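Local coordinates for protein VirX1 (Cyanophage Syn10, PDB 6QGM) that iodinates diverse substrates as a viral, probably flavin-dependent halogenase of the tryptophan halogenase family, at residues 248-261 with 317-330. Residues are numbered along the deposited sequence; the frame is centred on the assembly and turned at random.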
# COMPACT_ATOMS: atom_id res chain seq x y z
N LEU B 248 24.12 -2.19 -8.52
CA LEU B 248 24.97 -3.35 -8.86
C LEU B 248 26.14 -2.86 -9.71
O LEU B 248 25.90 -2.36 -10.82
CB LEU B 248 24.12 -4.39 -9.59
CG LEU B 248 23.00 -5.01 -8.77
CD1 LEU B 248 22.03 -5.75 -9.68
CD2 LEU B 248 23.57 -5.95 -7.71
N ALA B 249 27.37 -3.03 -9.22
CA ALA B 249 28.60 -2.48 -9.81
C ALA B 249 29.13 -3.38 -10.93
O ALA B 249 29.95 -2.90 -11.72
CB ALA B 249 29.63 -2.28 -8.73
N ASN B 250 28.69 -4.63 -11.01
CA ASN B 250 29.30 -5.66 -11.90
C ASN B 250 28.80 -5.45 -13.33
O ASN B 250 27.60 -5.48 -13.55
CB ASN B 250 29.06 -7.07 -11.34
CG ASN B 250 29.75 -7.28 -10.01
OD1 ASN B 250 30.69 -6.57 -9.70
ND2 ASN B 250 29.29 -8.25 -9.23
N ASP B 251 29.72 -5.20 -14.26
CA ASP B 251 29.42 -4.86 -15.67
C ASP B 251 30.20 -5.77 -16.62
O ASP B 251 30.01 -5.63 -17.85
CB ASP B 251 29.74 -3.39 -15.92
CG ASP B 251 31.19 -3.04 -15.61
OD1 ASP B 251 31.81 -3.79 -14.81
OD2 ASP B 251 31.67 -2.02 -16.13
N LYS B 252 31.03 -6.67 -16.09
CA LYS B 252 31.86 -7.62 -16.88
C LYS B 252 31.69 -9.03 -16.32
O LYS B 252 31.42 -9.17 -15.10
CB LYS B 252 33.33 -7.23 -16.78
CG LYS B 252 33.66 -5.80 -17.18
CD LYS B 252 33.16 -5.45 -18.57
CE LYS B 252 33.59 -4.08 -19.03
NZ LYS B 252 34.00 -4.08 -20.45
N ALA B 253 31.90 -10.05 -17.15
CA ALA B 253 32.04 -11.46 -16.73
C ALA B 253 33.10 -12.14 -17.60
O ALA B 253 33.21 -11.80 -18.78
CB ALA B 253 30.71 -12.19 -16.80
N MET B 254 33.88 -13.02 -17.00
CA MET B 254 34.67 -14.04 -17.73
C MET B 254 34.19 -15.41 -17.24
O MET B 254 33.69 -15.49 -16.10
CB MET B 254 36.18 -13.85 -17.51
CG MET B 254 36.58 -13.77 -16.05
SD MET B 254 38.29 -13.34 -15.81
CE MET B 254 38.28 -11.62 -16.30
N ALA B 255 34.24 -16.43 -18.09
CA ALA B 255 33.69 -17.78 -17.83
C ALA B 255 34.65 -18.82 -18.41
O ALA B 255 35.43 -18.48 -19.33
CB ALA B 255 32.31 -17.90 -18.41
N THR B 256 34.63 -20.02 -17.84
CA THR B 256 35.54 -21.13 -18.22
C THR B 256 34.90 -22.47 -17.85
O THR B 256 33.85 -22.50 -17.14
CB THR B 256 36.92 -20.91 -17.59
OG1 THR B 256 37.85 -21.82 -18.18
CG2 THR B 256 36.94 -21.07 -16.08
N ARG B 257 35.53 -23.54 -18.33
CA ARG B 257 35.19 -24.95 -18.03
C ARG B 257 36.40 -25.52 -17.30
O ARG B 257 37.49 -25.33 -17.80
CB ARG B 257 34.88 -25.68 -19.34
CG ARG B 257 33.51 -25.40 -19.92
CD ARG B 257 33.39 -25.92 -21.33
NE ARG B 257 32.41 -25.13 -22.07
CZ ARG B 257 31.74 -25.54 -23.14
NH1 ARG B 257 31.91 -26.76 -23.63
NH2 ARG B 257 30.87 -24.71 -23.71
N ILE B 258 36.21 -26.16 -16.14
CA ILE B 258 37.30 -26.91 -15.47
C ILE B 258 36.94 -28.39 -15.41
O ILE B 258 35.79 -28.75 -15.13
CB ILE B 258 37.69 -26.32 -14.09
CG1 ILE B 258 36.54 -26.21 -13.10
CG2 ILE B 258 38.46 -25.02 -14.26
CD1 ILE B 258 37.02 -25.85 -11.71
N PRO B 259 37.92 -29.29 -15.66
CA PRO B 259 37.71 -30.72 -15.46
C PRO B 259 37.58 -31.06 -13.96
O PRO B 259 38.12 -30.33 -13.15
CB PRO B 259 38.97 -31.34 -16.08
CG PRO B 259 40.03 -30.29 -15.90
CD PRO B 259 39.29 -28.98 -16.08
N TYR B 260 36.87 -32.14 -13.63
CA TYR B 260 36.79 -32.70 -12.25
C TYR B 260 38.14 -33.32 -11.90
O TYR B 260 38.73 -33.98 -12.76
CB TYR B 260 35.67 -33.73 -12.13
CG TYR B 260 34.29 -33.15 -12.00
CD1 TYR B 260 33.90 -32.47 -10.87
CD2 TYR B 260 33.36 -33.28 -13.01
CE1 TYR B 260 32.63 -31.92 -10.75
CE2 TYR B 260 32.08 -32.75 -12.91
CZ TYR B 260 31.72 -32.06 -11.78
OH TYR B 260 30.48 -31.50 -11.66
N GLU B 261 38.59 -33.11 -10.66
CA GLU B 261 39.75 -33.83 -10.05
C GLU B 261 39.22 -35.06 -9.31
O GLU B 261 39.77 -36.13 -9.52
CB GLU B 261 40.55 -32.89 -9.14
CG GLU B 261 41.32 -31.84 -9.93
CD GLU B 261 42.23 -30.92 -9.14
OE1 GLU B 261 41.96 -30.72 -7.93
OE2 GLU B 261 43.20 -30.42 -9.76
N ARG B 317 44.11 -25.74 -11.85
CA ARG B 317 43.19 -25.77 -13.02
C ARG B 317 42.99 -24.35 -13.59
O ARG B 317 42.45 -24.23 -14.69
CB ARG B 317 41.85 -26.40 -12.63
CG ARG B 317 42.02 -27.81 -12.10
CD ARG B 317 40.70 -28.52 -11.85
NE ARG B 317 40.19 -28.25 -10.52
CZ ARG B 317 39.10 -28.81 -9.99
NH1 ARG B 317 38.38 -29.68 -10.68
NH2 ARG B 317 38.73 -28.49 -8.77
N GLY B 318 43.41 -23.33 -12.85
CA GLY B 318 43.44 -21.94 -13.32
C GLY B 318 44.39 -21.74 -14.48
O GLY B 318 44.05 -20.94 -15.36
N LYS B 319 45.53 -22.44 -14.50
CA LYS B 319 46.68 -22.10 -15.38
C LYS B 319 46.33 -22.33 -16.86
O LYS B 319 46.64 -21.44 -17.68
CB LYS B 319 47.94 -22.88 -14.99
CG LYS B 319 48.52 -22.52 -13.62
CD LYS B 319 49.32 -23.64 -12.98
CE LYS B 319 49.34 -23.56 -11.47
NZ LYS B 319 49.58 -24.89 -10.87
N ASP B 320 45.69 -23.47 -17.19
CA ASP B 320 45.46 -23.88 -18.60
C ASP B 320 43.99 -23.66 -18.97
O ASP B 320 43.65 -23.89 -20.14
CB ASP B 320 45.92 -25.32 -18.83
CG ASP B 320 47.42 -25.51 -18.80
OD1 ASP B 320 48.13 -24.65 -18.23
OD2 ASP B 320 47.89 -26.52 -19.35
N ALA B 321 43.15 -23.19 -18.05
CA ALA B 321 41.72 -22.90 -18.30
C ALA B 321 41.58 -21.91 -19.45
O ALA B 321 42.21 -20.85 -19.40
CB ALA B 321 41.06 -22.36 -17.05
N LYS B 322 40.79 -22.26 -20.47
CA LYS B 322 40.39 -21.33 -21.56
C LYS B 322 39.27 -20.42 -21.02
O LYS B 322 38.22 -20.96 -20.64
CB LYS B 322 39.97 -22.17 -22.77
CG LYS B 322 39.73 -21.42 -24.07
CD LYS B 322 39.50 -22.40 -25.20
CE LYS B 322 39.32 -21.76 -26.56
NZ LYS B 322 38.29 -22.45 -27.39
N ILE B 323 39.50 -19.11 -21.00
CA ILE B 323 38.61 -18.08 -20.40
C ILE B 323 38.01 -17.23 -21.52
O ILE B 323 38.79 -16.71 -22.37
CB ILE B 323 39.36 -17.21 -19.37
CG1 ILE B 323 39.91 -18.07 -18.22
CG2 ILE B 323 38.50 -16.06 -18.86
CD1 ILE B 323 40.56 -17.29 -17.12
N PHE B 324 36.67 -17.11 -21.52
CA PHE B 324 35.88 -16.32 -22.49
C PHE B 324 35.28 -15.12 -21.77
O PHE B 324 34.46 -15.34 -20.86
CB PHE B 324 34.85 -17.24 -23.16
CG PHE B 324 35.46 -18.25 -24.12
CD1 PHE B 324 36.25 -17.83 -25.19
CD2 PHE B 324 35.37 -19.61 -23.88
CE1 PHE B 324 36.85 -18.75 -26.04
CE2 PHE B 324 35.97 -20.53 -24.72
CZ PHE B 324 36.69 -20.09 -25.80
N HIS B 325 35.62 -13.90 -22.20
CA HIS B 325 35.10 -12.61 -21.67
C HIS B 325 33.77 -12.28 -22.33
O HIS B 325 33.68 -12.32 -23.55
CB HIS B 325 36.12 -11.49 -21.89
CG HIS B 325 37.37 -11.74 -21.12
ND1 HIS B 325 38.35 -12.56 -21.60
CD2 HIS B 325 37.76 -11.34 -19.89
CE1 HIS B 325 39.30 -12.67 -20.71
NE2 HIS B 325 38.98 -11.92 -19.66
N ILE B 326 32.79 -11.94 -21.51
CA ILE B 326 31.43 -11.56 -21.96
C ILE B 326 31.18 -10.13 -21.49
O ILE B 326 31.55 -9.77 -20.33
CB ILE B 326 30.36 -12.53 -21.44
CG1 ILE B 326 30.83 -13.98 -21.45
CG2 ILE B 326 29.09 -12.35 -22.27
CD1 ILE B 326 30.31 -14.80 -20.27
N ASP B 327 30.61 -9.34 -22.39
CA ASP B 327 30.15 -7.96 -22.11
C ASP B 327 28.67 -8.09 -21.74
O ASP B 327 27.88 -8.49 -22.63
CB ASP B 327 30.45 -7.09 -23.34
CG ASP B 327 30.44 -7.88 -24.65
OD1 ASP B 327 29.72 -8.93 -24.71
OD2 ASP B 327 31.12 -7.46 -25.58
N ILE B 328 28.35 -7.86 -20.46
CA ILE B 328 27.02 -8.22 -19.89
C ILE B 328 26.17 -6.94 -19.89
O ILE B 328 26.63 -5.93 -19.29
CB ILE B 328 27.12 -8.85 -18.49
CG1 ILE B 328 27.89 -7.99 -17.49
CG2 ILE B 328 27.69 -10.26 -18.61
CD1 ILE B 328 27.46 -8.20 -16.05
N GLY B 329 24.99 -7.01 -20.53
CA GLY B 329 23.95 -5.99 -20.40
C GLY B 329 23.27 -6.07 -19.04
O GLY B 329 22.17 -6.65 -19.03
N HIS B 330 23.87 -5.51 -17.98
CA HIS B 330 23.38 -5.63 -16.58
C HIS B 330 22.29 -4.58 -16.32
O HIS B 330 22.59 -3.47 -15.82
CB HIS B 330 24.54 -5.52 -15.58
CG HIS B 330 24.27 -6.22 -14.28
ND1 HIS B 330 25.24 -6.46 -13.36
CD2 HIS B 330 23.14 -6.77 -13.78
CE1 HIS B 330 24.73 -7.09 -12.33
NE2 HIS B 330 23.45 -7.30 -12.56
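An antiparallel strand pair at the border of a mixed β-sheet joins A253 and A255 of strand 252-258 to I326 and F324 of strand 324-327. Each of the two hydrogen-bonded pairs, A253 with I326 and A255 with F324, closes a ring of two backbone bonds; I326 N to A253 O is 2.8 Å. On their face, the A255 methyl meets I326 CD1, and A253 CB lies 4.0 Å from I328 CG2. M254 and H325 form the non-hydrogen-bonded pair between them, and their side chains run alongside each other on the other face: M254 CB sits over the imidazole in a CH-pi contact, while a bend at chi3 (71°) brings CE to 3.4 Å from H325 NE2. Strand 324-327 is the outermost of this sheet within the chain; strand 252-258 pairs along its other edge with strand 290-296, and helix 303-314 touches T256, I323 and H325. Past the A255–F324 pair, T256 OG1 donates to K322 O at 2.6 Å from above the carbonyl plane. R317 NH1 donates a hydrogen bond to P259 O, 2.6 Å away and in the carbonyl plane, and its guanidinium is sandwiched between I258 CD1 and the E261 side chain, whose carboxylate stacks nearly parallel (6°) in a long, charge-only salt bridge; E266 supplies R317 NH2 with a second carboxylate. At the other end, H330 ND1 gives N250 O a nearly straight bond (169°) in the ring plane.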